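Local coordinates for protein SPD1 nuclease (Streptococcus pyogenes, PDB 2XGR) that probably cleaves DNA as a secreted, metal-dependent endonuclease of the His-Me finger clan, encoded by a prophage, at residues W170-T184 with I197-L211. Residues are numbered along the deposited sequence; the frame is centred on the assembly and turned at random.
Sequences WLALHPDFWLDYKVT and IELQYVGIDSSGELL
Trp178, Asp180, Lys182 and Thr184 each exchange two backbone hydrogen bonds with Ile204, Val202, Gln200 and Glu198, respectively, zipping 178-184 and 197-204 into an antiparallel hairpin. Non-hydrogen-bonded pairs alternate with these and put Leu179, Tyr181, Val183, Leu199 and Tyr201 on one face. There Tyr181, its CG anti to the backbone N (chi1 173°), lies alongside Leu199 and brings OH to 3.6 Å from Leu199 CD2. Val183 CG1 presses tightly on Ile197 CG2 at 3.3 Å. Near the turn after the helix, Asp205 CB sits over one face of the Phe177 ring, toward its rim, in a CH-pi contact, 3.9 Å from its centroid, while Leu211 CD1 approaches Phe177 CD2 to 3.5 Å. The same methyl meets the edge of Trp170, whose CH2 packs 3.8 Å from Gly203 CA. On the other face, one water joins Asp180 OD1 to Gln200 NE2; two more link Thr184 OG1 with Glu198 OE2. Asp205 OD1 accepts hydrogen bonds from Glu209 N and Ser207 OG from opposite faces of its carboxylate, bracing the type I turn from Asp205 to Gly208. Asp180 OD2 accepts from Gln79 NE2 and Leu54 N, and Gln200 NE2 donates to the backbone O of Lys52. Strand 76-80 flanks 178-186, strands 209-214 and 228-233 pair with 196-204, and helix 160-173 packs against the Leu179-Leu199 face, where Glu164 binds Tyr181 OH.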
loop_
_atom_site.group_PDB
_atom_site.type_symbol
_atom_site.label_atom_id
_atom_site.label_comp_id
_atom_site.label_asym_id
_atom_site.label_seq_id
_atom_site.Cartn_x
_atom_site.Cartn_y
_atom_site.Cartn_z
ATOM N N TRP A 170 12.721 -4.279 3.299
ATOM C CA TRP A 170 12.534 -5.574 3.897
ATOM C C TRP A 170 12.612 -6.644 2.824
ATOM O O TRP A 170 13.260 -7.703 3.031
ATOM C CB TRP A 170 11.169 -5.633 4.630
ATOM C CG TRP A 170 10.970 -6.955 5.351
ATOM C CD1 TRP A 170 11.479 -7.341 6.583
ATOM C CD2 TRP A 170 10.334 -8.087 4.810
ATOM N NE1 TRP A 170 11.124 -8.652 6.849
ATOM C CE2 TRP A 170 10.406 -9.123 5.773
ATOM C CE3 TRP A 170 9.646 -8.315 3.612
ATOM C CZ2 TRP A 170 9.778 -10.345 5.577
ATOM C CZ3 TRP A 170 9.038 -9.510 3.399
ATOM C CH2 TRP A 170 9.148 -10.547 4.360
ATOM N N LEU A 171 11.903 -6.439 1.695
ATOM C CA LEU A 171 11.972 -7.396 0.620
ATOM C C LEU A 171 13.391 -7.604 0.120
ATOM O O LEU A 171 13.815 -8.764 -0.093
ATOM C CB LEU A 171 11.094 -6.939 -0.556
ATOM C CG LEU A 171 9.648 -7.272 -0.467
ATOM C CD1 LEU A 171 8.930 -6.675 -1.724
ATOM C CD2 LEU A 171 9.396 -8.856 -0.353
ATOM N N ALA A 172 14.129 -6.508 -0.050
ATOM C CA ALA A 172 15.496 -6.592 -0.616
ATOM C C ALA A 172 16.431 -7.363 0.376
ATOM O O ALA A 172 17.361 -8.105 -0.039
ATOM C CB ALA A 172 16.048 -5.209 -0.842
ATOM N N LEU A 173 16.177 -7.200 1.682
ATOM C CA LEU A 173 16.991 -7.869 2.713
ATOM C C LEU A 173 16.649 -9.319 2.846
ATOM O O LEU A 173 17.413 -10.095 3.434
ATOM C CB LEU A 173 16.774 -7.193 4.075
ATOM C CG LEU A 173 17.505 -5.844 4.156
ATOM C CD1 LEU A 173 16.947 -5.028 5.356
ATOM C CD2 LEU A 173 19.047 -6.090 4.281
ATOM N N HIS A 174 15.479 -9.720 2.349
ATOM C CA HIS A 174 15.012 -11.091 2.515
ATOM C C HIS A 174 14.550 -11.671 1.173
ATOM O O HIS A 174 13.337 -11.898 0.975
ATOM C CB HIS A 174 13.826 -11.162 3.533
ATOM C CG HIS A 174 14.165 -10.652 4.905
ATOM N ND1 HIS A 174 14.022 -9.327 5.254
ATOM C CD2 HIS A 174 14.792 -11.251 5.953
ATOM C CE1 HIS A 174 14.545 -9.124 6.457
ATOM N NE2 HIS A 174 15.006 -10.277 6.907
ATOM N N PRO A 175 15.473 -11.823 0.202
ATOM C CA PRO A 175 15.091 -12.074 -1.183
ATOM C C PRO A 175 14.346 -13.384 -1.394
ATOM O O PRO A 175 13.767 -13.571 -2.466
ATOM C CB PRO A 175 16.434 -12.090 -1.936
ATOM C CG PRO A 175 17.467 -12.494 -0.861
ATOM C CD PRO A 175 16.955 -11.736 0.358
ATOM N N ASP A 176 14.382 -14.297 -0.403
ATOM C CA ASP A 176 13.661 -15.527 -0.538
ATOM C C ASP A 176 12.262 -15.477 0.054
ATOM O O ASP A 176 11.495 -16.434 -0.124
ATOM C CB ASP A 176 14.451 -16.695 0.087
ATOM C CG ASP A 176 15.771 -16.988 -0.672
ATOM O OD1 ASP A 176 15.758 -17.089 -1.936
ATOM O OD2 ASP A 176 16.821 -17.006 0.005
ATOM N N PHE A 177 11.936 -14.387 0.741
ATOM C CA PHE A 177 10.633 -14.278 1.403
ATOM C C PHE A 177 9.675 -13.458 0.528
ATOM O O PHE A 177 10.073 -12.805 -0.459
ATOM C CB PHE A 177 10.758 -13.597 2.785
ATOM C CG PHE A 177 11.533 -14.435 3.813
ATOM C CD1 PHE A 177 11.760 -15.781 3.576
ATOM C CD2 PHE A 177 11.946 -13.857 5.028
ATOM C CE1 PHE A 177 12.458 -16.569 4.548
ATOM C CE2 PHE A 177 12.606 -14.671 6.012
ATOM C CZ PHE A 177 12.834 -15.998 5.738
ATOM N N TRP A 178 8.385 -13.538 0.880
ATOM C CA TRP A 178 7.340 -12.870 0.076
ATOM C C TRP A 178 6.694 -11.801 0.919
ATOM O O TRP A 178 6.625 -11.933 2.135
ATOM C CB TRP A 178 6.233 -13.858 -0.250
ATOM C CG TRP A 178 6.735 -14.991 -1.120
ATOM C CD1 TRP A 178 7.441 -16.112 -0.720
ATOM C CD2 TRP A 178 6.575 -15.091 -2.544
ATOM N NE1 TRP A 178 7.768 -16.897 -1.852
ATOM C CE2 TRP A 178 7.248 -16.281 -2.968
ATOM C CE3 TRP A 178 5.979 -14.253 -3.519
ATOM C CZ2 TRP A 178 7.279 -16.670 -4.317
ATOM C CZ3 TRP A 178 5.981 -14.675 -4.847
ATOM C CH2 TRP A 178 6.660 -15.848 -5.237
ATOM N N LEU A 179 6.244 -10.751 0.256
ATOM C CA LEU A 179 5.380 -9.735 0.882
ATOM C C LEU A 179 3.983 -9.921 0.336
ATOM O O LEU A 179 3.786 -9.971 -0.910
ATOM C CB LEU A 179 5.921 -8.370 0.474
ATOM C CG LEU A 179 4.958 -7.191 0.825
ATOM C CD1 LEU A 179 4.715 -7.084 2.389
ATOM C CD2 LEU A 179 5.510 -5.849 0.243
ATOM N N ASP A 180 2.991 -9.999 1.230
ATOM C CA ASP A 180 1.605 -9.958 0.788
ATOM C C ASP A 180 1.141 -8.574 1.214
ATOM O O ASP A 180 1.177 -8.210 2.407
ATOM C CB ASP A 180 0.789 -11.081 1.494
ATOM C CG ASP A 180 -0.687 -11.064 1.104
ATOM O OD1 ASP A 180 -1.395 -10.133 1.491
ATOM O OD2 ASP A 180 -1.093 -11.976 0.324
ATOM N N TYR A 181 0.619 -7.793 0.259
ATOM C CA TYR A 181 0.349 -6.413 0.549
ATOM C C TYR A 181 -0.942 -5.996 -0.174
ATOM O O TYR A 181 -1.056 -6.125 -1.398
ATOM C CB TYR A 181 1.573 -5.578 0.028
ATOM C CG TYR A 181 1.447 -4.054 0.068
ATOM C CD1 TYR A 181 0.913 -3.366 1.192
ATOM C CD2 TYR A 181 1.834 -3.285 -1.020
ATOM C CE1 TYR A 181 0.826 -1.947 1.199
ATOM C CE2 TYR A 181 1.728 -1.858 -1.032
ATOM C CZ TYR A 181 1.234 -1.217 0.101
ATOM O OH TYR A 181 1.195 0.153 0.097
ATOM N N LYS A 182 -1.919 -5.505 0.600
ATOM C CA LYS A 182 -3.223 -5.146 0.034
ATOM C C LYS A 182 -3.469 -3.689 0.383
ATOM O O LYS A 182 -3.252 -3.286 1.543
ATOM C CB LYS A 182 -4.311 -6.039 0.674
ATOM C CG LYS A 182 -5.662 -5.783 -0.039
ATOM C CD LYS A 182 -6.813 -6.582 0.670
ATOM C CE LYS A 182 -8.122 -6.388 -0.088
ATOM N NZ LYS A 182 -9.155 -7.187 0.689
ATOM N N VAL A 183 -3.883 -2.899 -0.611
ATOM C CA VAL A 183 -4.215 -1.491 -0.389
ATOM C C VAL A 183 -5.691 -1.304 -0.754
ATOM O O VAL A 183 -6.137 -1.606 -1.868
ATOM C CB VAL A 183 -3.282 -0.557 -1.235
ATOM C CG1 VAL A 183 -3.678 0.935 -0.981
ATOM C CG2 VAL A 183 -1.788 -0.855 -0.834
ATOM N N THR A 184 -6.458 -0.847 0.228
ATOM C CA THR A 184 -7.960 -0.700 0.043
ATOM C C THR A 184 -8.418 0.717 0.329
ATOM O O THR A 184 -8.213 1.227 1.473
ATOM C CB THR A 184 -8.712 -1.660 1.025
ATOM O OG1 THR A 184 -8.225 -3.009 0.933
ATOM C CG2 THR A 184 -10.241 -1.588 0.834
ATOM N N ILE A 197 -7.127 5.410 3.230
ATOM C CA ILE A 197 -6.611 4.220 2.530
ATOM C C ILE A 197 -6.055 3.266 3.570
ATOM O O ILE A 197 -5.344 3.689 4.497
ATOM C CB ILE A 197 -5.371 4.656 1.591
ATOM C CG1 ILE A 197 -5.814 5.756 0.613
ATOM C CG2 ILE A 197 -4.751 3.413 0.868
ATOM C CD1 ILE A 197 -6.750 5.322 -0.533
ATOM N N GLU A 198 -6.383 1.981 3.426
ATOM C CA GLU A 198 -5.923 0.949 4.358
ATOM C C GLU A 198 -4.763 0.184 3.718
ATOM O O GLU A 198 -4.975 -0.412 2.648
ATOM C CB GLU A 198 -7.058 -0.068 4.553
ATOM C CG GLU A 198 -6.710 -1.156 5.514
ATOM C CD GLU A 198 -7.701 -2.318 5.533
ATOM O OE1 GLU A 198 -8.571 -2.292 6.434
ATOM O OE2 GLU A 198 -7.577 -3.290 4.726
ATOM N N LEU A 199 -3.569 0.172 4.349
ATOM C CA LEU A 199 -2.480 -0.629 3.904
ATOM C C LEU A 199 -2.412 -1.854 4.792
ATOM O O LEU A 199 -2.304 -1.716 6.000
ATOM C CB LEU A 199 -1.134 0.161 4.131
ATOM C CG LEU A 199 -0.886 1.334 3.155
ATOM C CD1 LEU A 199 -1.830 2.542 3.457
ATOM C CD2 LEU A 199 0.584 1.787 3.287
ATOM N N GLN A 200 -2.330 -3.051 4.201
ATOM C CA GLN A 200 -2.332 -4.308 4.976
ATOM C C GLN A 200 -1.149 -5.160 4.517
ATOM O O GLN A 200 -0.985 -5.411 3.313
ATOM C CB GLN A 200 -3.626 -5.125 4.663
ATOM C CG GLN A 200 -3.689 -6.421 5.429
ATOM C CD GLN A 200 -4.795 -7.264 4.887
ATOM O OE1 GLN A 200 -5.969 -7.014 5.196
ATOM N NE2 GLN A 200 -4.457 -8.162 3.928
ATOM N N TYR A 201 -0.271 -5.545 5.433
ATOM C CA TYR A 201 0.907 -6.260 4.975
ATOM C C TYR A 201 1.370 -7.319 5.962
ATOM O O TYR A 201 1.199 -7.188 7.198
ATOM C CB TYR A 201 2.099 -5.282 4.659
ATOM C CG TYR A 201 2.353 -4.259 5.742
ATOM C CD1 TYR A 201 3.165 -4.551 6.841
ATOM C CD2 TYR A 201 1.759 -2.982 5.665
ATOM C CE1 TYR A 201 3.453 -3.538 7.823
ATOM C CE2 TYR A 201 2.049 -2.002 6.681
ATOM C CZ TYR A 201 2.923 -2.299 7.705
ATOM O OH TYR A 201 3.157 -1.315 8.658
ATOM N N VAL A 202 1.954 -8.372 5.400
ATOM C CA VAL A 202 2.561 -9.431 6.235
ATOM C C VAL A 202 3.572 -10.117 5.338
ATOM O O VAL A 202 3.430 -10.048 4.086
ATOM C CB VAL A 202 1.531 -10.397 6.737
ATOM C CG1 VAL A 202 0.909 -11.198 5.533
ATOM C CG2 VAL A 202 2.122 -11.423 7.826
ATOM N N GLY A 203 4.593 -10.739 5.935
ATOM C CA GLY A 203 5.594 -11.475 5.121
ATOM C C GLY A 203 5.234 -12.970 5.147
ATOM O O GLY A 203 4.437 -13.426 5.995
ATOM N N ILE A 204 5.723 -13.708 4.144
ATOM C CA ILE A 204 5.525 -15.163 4.133
ATOM C C ILE A 204 6.886 -15.826 3.821
ATOM O O ILE A 204 7.593 -15.407 2.904
ATOM C CB ILE A 204 4.525 -15.575 3.044
ATOM C CG1 ILE A 204 3.174 -14.863 3.257
ATOM C CG2 ILE A 204 4.185 -17.135 3.178
ATOM C CD1 ILE A 204 2.108 -15.175 2.134
ATOM N N ASP A 205 7.296 -16.759 4.664
ATOM C CA ASP A 205 8.606 -17.385 4.417
ATOM C C ASP A 205 8.437 -18.588 3.450
ATOM O O ASP A 205 7.326 -18.874 2.973
ATOM C CB ASP A 205 9.312 -17.716 5.754
ATOM C CG ASP A 205 8.722 -18.937 6.465
ATOM O OD1 ASP A 205 7.841 -19.650 5.913
ATOM O OD2 ASP A 205 9.061 -19.092 7.658
ATOM N N SER A 206 9.542 -19.252 3.115
ATOM C CA SER A 206 9.536 -20.351 2.134
ATOM C C SER A 206 8.536 -21.422 2.525
ATOM O O SER A 206 7.975 -22.105 1.643
ATOM C CB SER A 206 10.925 -21.014 2.092
ATOM O OG SER A 206 11.914 -20.018 2.097
ATOM N N SER A 207 8.393 -21.642 3.835
ATOM C CA SER A 207 7.450 -22.682 4.303
ATOM C C SER A 207 6.030 -22.213 4.485
ATOM O O SER A 207 5.179 -23.000 4.892
ATOM C CB SER A 207 7.959 -23.472 5.515
ATOM O OG SER A 207 7.860 -22.731 6.737
ATOM N N GLY A 208 5.718 -20.988 4.030
ATOM C CA GLY A 208 4.316 -20.526 4.073
ATOM C C GLY A 208 3.906 -19.979 5.421
ATOM O O GLY A 208 2.726 -19.763 5.624
ATOM N N GLU A 209 4.846 -19.710 6.330
ATOM C CA GLU A 209 4.507 -19.175 7.645
ATOM C C GLU A 209 4.479 -17.643 7.620
ATOM O O GLU A 209 5.303 -17.038 6.926
ATOM C CB GLU A 209 5.416 -19.699 8.779
ATOM C CG GLU A 209 5.043 -21.219 9.063
ATOM C CD GLU A 209 5.857 -21.935 10.121
ATOM O OE1 GLU A 209 6.770 -21.360 10.755
ATOM O OE2 GLU A 209 5.575 -23.150 10.299
ATOM N N LEU A 210 3.585 -17.046 8.413
ATOM C CA LEU A 210 3.444 -15.577 8.424
ATOM C C LEU A 210 4.552 -14.939 9.214
ATOM O O LEU A 210 4.851 -15.357 10.377
ATOM C CB LEU A 210 2.093 -15.193 8.983
ATOM C CG LEU A 210 0.942 -15.701 8.145
ATOM C CD1 LEU A 210 -0.407 -15.232 8.715
ATOM C CD2 LEU A 210 1.155 -15.209 6.647
ATOM N N LEU A 211 5.090 -13.833 8.670
ATOM C CA LEU A 211 6.068 -13.057 9.356
ATOM C C LEU A 211 5.494 -11.655 9.634
ATOM O O LEU A 211 5.148 -10.960 8.690
ATOM C CB LEU A 211 7.315 -12.895 8.477
ATOM C CG LEU A 211 7.822 -14.214 7.839
ATOM C CD1 LEU A 211 9.008 -13.993 6.856
ATOM C CD2 LEU A 211 8.243 -15.251 8.921
HETATM O O HOH W 1 11.511 -18.912 -0.859
HETATM O O HOH W 2 -1.728 -8.284 3.471
HETATM O O HOH W 3 -9.489 -4.674 2.651
HETATM O O HOH W 4 -6.118 -3.317 2.553
#